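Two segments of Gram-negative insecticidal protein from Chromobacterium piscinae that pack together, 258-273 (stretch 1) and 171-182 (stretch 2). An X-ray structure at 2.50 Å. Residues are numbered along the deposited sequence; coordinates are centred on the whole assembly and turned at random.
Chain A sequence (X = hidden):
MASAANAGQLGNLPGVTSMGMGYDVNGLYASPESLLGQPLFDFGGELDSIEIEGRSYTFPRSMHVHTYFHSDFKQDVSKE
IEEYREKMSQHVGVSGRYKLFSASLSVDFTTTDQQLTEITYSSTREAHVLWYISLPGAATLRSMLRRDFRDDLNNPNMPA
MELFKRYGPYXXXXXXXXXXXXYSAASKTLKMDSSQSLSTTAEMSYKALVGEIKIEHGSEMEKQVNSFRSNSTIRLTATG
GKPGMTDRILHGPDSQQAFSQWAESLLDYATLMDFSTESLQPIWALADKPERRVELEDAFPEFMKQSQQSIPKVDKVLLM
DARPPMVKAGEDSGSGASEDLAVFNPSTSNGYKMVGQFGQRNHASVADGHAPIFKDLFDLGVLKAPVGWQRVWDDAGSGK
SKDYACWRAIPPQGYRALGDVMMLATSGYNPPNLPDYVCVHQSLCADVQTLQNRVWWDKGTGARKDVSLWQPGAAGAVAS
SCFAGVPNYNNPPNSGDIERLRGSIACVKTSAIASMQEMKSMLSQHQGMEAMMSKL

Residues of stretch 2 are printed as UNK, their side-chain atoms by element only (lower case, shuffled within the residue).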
# COMPACT_ATOMS: atom_id res chain seq x y z
N ALA A 258 -0.81 0.07 -23.65
CA ALA A 258 -1.63 -0.91 -22.93
C ALA A 258 -1.08 -2.32 -23.11
O ALA A 258 -1.08 -3.11 -22.18
CB ALA A 258 -3.07 -0.84 -23.37
N PHE A 259 -0.59 -2.63 -24.30
CA PHE A 259 0.01 -3.92 -24.54
C PHE A 259 1.31 -4.06 -23.74
O PHE A 259 1.54 -5.11 -23.14
CB PHE A 259 0.27 -4.15 -26.00
CG PHE A 259 1.17 -5.33 -26.26
CD1 PHE A 259 0.65 -6.63 -26.28
CD2 PHE A 259 2.55 -5.15 -26.52
CE1 PHE A 259 1.46 -7.69 -26.54
CE2 PHE A 259 3.37 -6.21 -26.75
CZ PHE A 259 2.82 -7.50 -26.75
N SER A 260 2.17 -3.03 -23.75
CA SER A 260 3.43 -3.11 -23.02
C SER A 260 3.19 -3.22 -21.51
O SER A 260 3.99 -3.83 -20.81
CB SER A 260 4.36 -1.94 -23.33
OG SER A 260 3.85 -0.82 -22.68
N GLN A 261 2.09 -2.66 -21.01
CA GLN A 261 1.73 -2.86 -19.61
C GLN A 261 1.36 -4.31 -19.31
O GLN A 261 1.75 -4.85 -18.28
CB GLN A 261 0.56 -1.95 -19.19
CG GLN A 261 0.93 -0.53 -18.82
CD GLN A 261 -0.30 0.31 -18.53
OE1 GLN A 261 -1.27 -0.14 -17.93
NE2 GLN A 261 -0.25 1.57 -18.95
N TRP A 262 0.57 -4.91 -20.19
CA TRP A 262 0.21 -6.33 -20.10
C TRP A 262 1.48 -7.19 -20.21
O TRP A 262 1.69 -8.06 -19.39
CB TRP A 262 -0.82 -6.68 -21.18
CG TRP A 262 -1.21 -8.10 -21.21
CD1 TRP A 262 -2.23 -8.68 -20.53
CD2 TRP A 262 -0.59 -9.12 -21.98
NE1 TRP A 262 -2.29 -10.02 -20.83
CE2 TRP A 262 -1.28 -10.31 -21.71
CE3 TRP A 262 0.48 -9.14 -22.85
CZ2 TRP A 262 -0.93 -11.53 -22.29
CZ3 TRP A 262 0.84 -10.37 -23.44
CH2 TRP A 262 0.14 -11.54 -23.15
N ALA A 263 2.34 -6.90 -21.16
CA ALA A 263 3.59 -7.66 -21.35
C ALA A 263 4.53 -7.60 -20.16
O ALA A 263 5.06 -8.64 -19.76
CB ALA A 263 4.31 -7.22 -22.60
N GLU A 264 4.75 -6.41 -19.60
CA GLU A 264 5.61 -6.28 -18.42
C GLU A 264 4.93 -6.81 -17.13
O GLU A 264 5.60 -7.13 -16.17
CB GLU A 264 6.14 -4.84 -18.26
CG GLU A 264 5.13 -3.81 -17.74
CD GLU A 264 5.57 -2.35 -17.88
OE1 GLU A 264 4.67 -1.48 -18.08
OE2 GLU A 264 6.80 -2.07 -17.81
N SER A 265 3.60 -6.91 -17.12
CA SER A 265 2.87 -7.48 -15.99
C SER A 265 2.96 -9.02 -15.89
O SER A 265 2.56 -9.59 -14.88
CB SER A 265 1.38 -7.12 -16.07
OG SER A 265 0.62 -8.05 -16.87
N LEU A 266 3.44 -9.70 -16.93
CA LEU A 266 3.26 -11.15 -17.01
C LEU A 266 3.82 -11.92 -15.84
O LEU A 266 3.20 -12.88 -15.38
CB LEU A 266 3.84 -11.70 -18.31
CG LEU A 266 3.07 -11.24 -19.54
CD1 LEU A 266 3.79 -11.74 -20.75
CD2 LEU A 266 1.63 -11.71 -19.48
N LEU A 267 4.95 -11.46 -15.29
CA LEU A 267 5.53 -12.16 -14.16
C LEU A 267 4.64 -12.22 -12.94
O LEU A 267 4.67 -13.19 -12.19
CB LEU A 267 6.89 -11.61 -13.79
CG LEU A 267 7.79 -12.54 -12.91
CD1 LEU A 267 7.99 -13.95 -13.46
CD2 LEU A 267 9.14 -11.86 -12.72
N ASP A 268 3.84 -11.21 -12.75
CA ASP A 268 2.97 -11.11 -11.58
C ASP A 268 1.62 -11.75 -11.86
O ASP A 268 0.87 -12.05 -10.92
CB ASP A 268 2.77 -9.64 -11.17
CG ASP A 268 4.08 -8.87 -11.01
OD1 ASP A 268 4.89 -9.36 -10.23
OD2 ASP A 268 4.33 -7.81 -11.63
N TYR A 269 1.28 -11.96 -13.12
CA TYR A 269 -0.02 -12.51 -13.48
C TYR A 269 0.07 -13.76 -14.32
O TYR A 269 -0.89 -14.09 -15.01
CB TYR A 269 -0.78 -11.45 -14.26
CG TYR A 269 -1.15 -10.26 -13.45
CD1 TYR A 269 -2.33 -10.27 -12.71
CD2 TYR A 269 -0.35 -9.13 -13.41
CE1 TYR A 269 -2.73 -9.17 -11.99
CE2 TYR A 269 -0.72 -8.02 -12.66
CZ TYR A 269 -1.92 -8.04 -11.98
OH TYR A 269 -2.34 -6.94 -11.26
N ALA A 270 1.21 -14.45 -14.29
CA ALA A 270 1.42 -15.62 -15.14
C ALA A 270 0.48 -16.75 -14.78
O ALA A 270 0.22 -16.98 -13.61
CB ALA A 270 2.85 -16.09 -15.05
N THR A 271 -0.05 -17.41 -15.81
CA THR A 271 -0.84 -18.62 -15.66
C THR A 271 -0.50 -19.59 -16.77
O THR A 271 0.23 -19.26 -17.68
CB THR A 271 -2.37 -18.39 -15.73
OG1 THR A 271 -2.71 -17.96 -17.06
CG2 THR A 271 -2.80 -17.31 -14.73
N LEU A 272 -1.00 -20.81 -16.66
CA LEU A 272 -1.00 -21.75 -17.74
C LEU A 272 -1.66 -21.00 -18.87
O LEU A 272 -2.70 -20.40 -18.68
CB LEU A 272 -1.79 -23.00 -17.35
CG LEU A 272 -2.11 -24.03 -18.44
CD1 LEU A 272 -2.22 -25.42 -17.82
CD2 LEU A 272 -3.40 -23.75 -19.13
N MET A 273 -1.03 -21.00 -20.03
CA MET A 273 -1.57 -20.34 -21.19
C MET A 273 -1.23 -20.98 -22.53
O MET A 273 -1.61 -20.42 -23.56
CB MET A 273 -1.15 -18.86 -21.21
CG MET A 273 0.31 -18.58 -20.92
SD MET A 273 1.56 -19.13 -22.10
CE MET A 273 1.15 -18.10 -23.47
N UNK A 171 -5.41 -34.94 -18.30
CA UNK A 171 -4.88 -34.05 -17.29
C UNK A 171 -3.70 -33.25 -17.84
O UNK A 171 -3.10 -33.61 -18.84
c UNK A 171 -2.01 -35.35 -16.07
c UNK A 171 -1.16 -37.52 -16.67
o UNK A 171 -0.11 -38.35 -16.89
c UNK A 171 -3.32 -35.78 -16.26
c UNK A 171 -3.52 -37.10 -16.66
c UNK A 171 -2.45 -37.96 -16.88
c UNK A 171 -4.48 -34.85 -16.04
c UNK A 171 -0.93 -36.21 -16.28
N UNK A 172 -3.38 -32.18 -17.13
CA UNK A 172 -2.29 -31.31 -17.52
C UNK A 172 -0.98 -31.92 -17.08
O UNK A 172 -0.69 -31.98 -15.89
c UNK A 172 -1.20 -29.04 -17.22
c UNK A 172 -3.72 -29.20 -17.28
c UNK A 172 -2.42 -29.91 -16.87
c UNK A 172 -3.83 -28.84 -18.75
N UNK A 173 -0.19 -32.36 -18.04
CA UNK A 173 1.11 -32.95 -17.77
C UNK A 173 2.26 -32.01 -18.02
O UNK A 173 3.31 -32.14 -17.41
o UNK A 173 2.46 -34.86 -18.27
c UNK A 173 1.30 -34.19 -18.64
N UNK A 174 2.06 -31.07 -18.94
CA UNK A 174 3.07 -30.08 -19.26
C UNK A 174 2.33 -28.80 -19.70
O UNK A 174 1.35 -28.86 -20.43
o UNK A 174 5.59 -30.35 -22.89
c UNK A 174 6.03 -30.50 -21.74
c UNK A 174 3.94 -30.60 -20.39
c UNK A 174 5.24 -29.85 -20.60
o UNK A 174 7.07 -31.15 -21.49
N UNK A 175 2.80 -27.65 -19.25
CA UNK A 175 2.17 -26.39 -19.65
C UNK A 175 3.15 -25.24 -19.71
O UNK A 175 4.10 -25.16 -18.92
c UNK A 175 1.06 -26.05 -18.67
N UNK A 176 2.88 -24.35 -20.66
CA UNK A 176 3.56 -23.09 -20.74
C UNK A 176 2.89 -22.13 -19.78
O UNK A 176 1.68 -22.05 -19.72
c UNK A 176 3.48 -22.56 -22.15
N UNK A 177 3.72 -21.40 -19.04
CA UNK A 177 3.23 -20.41 -18.11
C UNK A 177 3.69 -19.02 -18.52
O UNK A 177 4.84 -18.79 -18.86
c UNK A 177 3.23 -19.70 -15.73
c UNK A 177 3.72 -20.74 -16.69
c UNK A 177 3.24 -22.12 -16.25
N UNK A 178 2.76 -18.08 -18.50
CA UNK A 178 2.99 -16.68 -18.81
C UNK A 178 1.69 -15.99 -19.17
O UNK A 178 0.71 -16.09 -18.44
N UNK A 179 1.67 -15.30 -20.31
CA UNK A 179 0.41 -14.77 -20.84
C UNK A 179 0.31 -14.95 -22.31
O UNK A 179 1.31 -14.95 -23.01
N UNK A 180 -0.91 -15.09 -22.78
CA UNK A 180 -1.19 -15.32 -24.20
C UNK A 180 -2.20 -14.31 -24.66
O UNK A 180 -3.17 -14.04 -23.93
c UNK A 180 -1.94 -17.16 -25.81
c UNK A 180 -4.72 -19.25 -25.09
c UNK A 180 -1.82 -16.69 -24.37
n UNK A 180 -3.90 -18.63 -25.93
n UNK A 180 -4.31 -19.94 -24.04
c UNK A 180 -2.44 -18.59 -25.89
n UNK A 180 -6.02 -19.17 -25.31
N UNK A 181 -2.04 -13.78 -25.87
CA UNK A 181 -3.11 -13.02 -26.51
C UNK A 181 -3.60 -13.77 -27.72
O UNK A 181 -2.81 -14.29 -28.49
c UNK A 181 -2.61 -11.65 -26.93
c UNK A 181 -2.22 -10.71 -25.78
c UNK A 181 -1.82 -9.37 -26.36
c UNK A 181 -3.33 -10.54 -24.76
N UNK A 182 -4.93 -13.83 -27.85
CA UNK A 182 -5.63 -14.45 -28.98
C UNK A 182 -6.33 -13.36 -29.74
O UNK A 182 -7.30 -12.78 -29.26
o UNK A 182 -6.83 -17.47 -27.31
c UNK A 182 -6.69 -15.40 -28.48
o UNK A 182 -4.89 -16.83 -28.00
c UNK A 182 -6.10 -16.66 -27.90

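Position 171 carries one carbon followed by a ring of six carbons bearing a single oxygen, and it lies out of reach of stretch 1; a phenol of this kind is Tyr171. Position 172 has four carbons, forked at the first, with one arm two carbons long. It points toward stretch 1, and the fork at CB identifies Ile172, whose CG2 lies 3.8 Å from Leu272 CD1. At 173 one carbon bears one oxygen, far from stretch 1: Ser173. At 174 three carbons end in two oxygens, on a side chain directed away from the contact. This is the carboxylate of Glu174, which is engaged elsewhere in the structure.

Position 175 has a single carbon, directed toward stretch 1 and 3.4 Å from Leu272 CD1, so it is Ala175. Position 176 again has one carbon, its CB 3.9 Å from Met273 SD, and is Ala176. Its backbone O accepts a hydrogen bond from Met273 N (2.9 Å) and also receives a CA-H...O contact from Leu272 CA at 3.3 Å. Position 177 has three carbons, one carrying the other two. The fork at CB without a longer arm gives Val177, whose CG1 packs 3.7 Å from Ala270 CB; its side chain shares a face of the sheet with that of Leu272.

No side-chain atom exists at 178, which is therefore Gly178. Its backbone bonds twice with Thr271: Gly178 N donates to Thr271 O at 2.9 Å, and Thr271 N donates to Gly178 O at 3.0 Å. Position 179 is likewise bare. Leu266 CD2 comes to 3.6 Å from its CA, and the edge of the Trp262 ring brings CH2 to 3.5 Å from its C; an ideal CB here would clash with both Leu266 CD2 and Trp262 CZ2. The residue is Gly179.

Position 180 has three carbons, a nitrogen, then a carbon carrying two more nitrogens, the guanidinium of Arg180. Its NH1 donates to Met273 O at 2.8 Å, in the plane of the group, while NE and NH2 bond to the carboxylate at position 182. Position 181 has four carbons, forked at the second, over one face of the Trp262 ring: Leu181. Its CG stands 3.8 Å from the centroid of the six-membered ring, a CH-pi contact, and its CD1 meets the edge of Phe259 at CE1, 3.7 Å away. Position 182 has two carbons, the second with two oxygens, and makes no contact with stretch 1; it is Asp182, with OD2 in a salt bridge to Arg180 NH2 at 2.7 Å.

The contact thus has two parts. Thr271 to Met273 form a short antiparallel pairing with residues 176 to 178, where the chain of stretch 2 turns a corner. Beyond that corner the helix takes over, laying Trp262 and Leu266 close against the bare backbone of Gly179, with Leu181 covering the indole. Met273 links the two parts: its N bonds to Ala176, its CE reaches 3.2 Å from Gly179 O, and its O holds the arginine.

Stretch 2 171-182: YISEAAVGGRLD
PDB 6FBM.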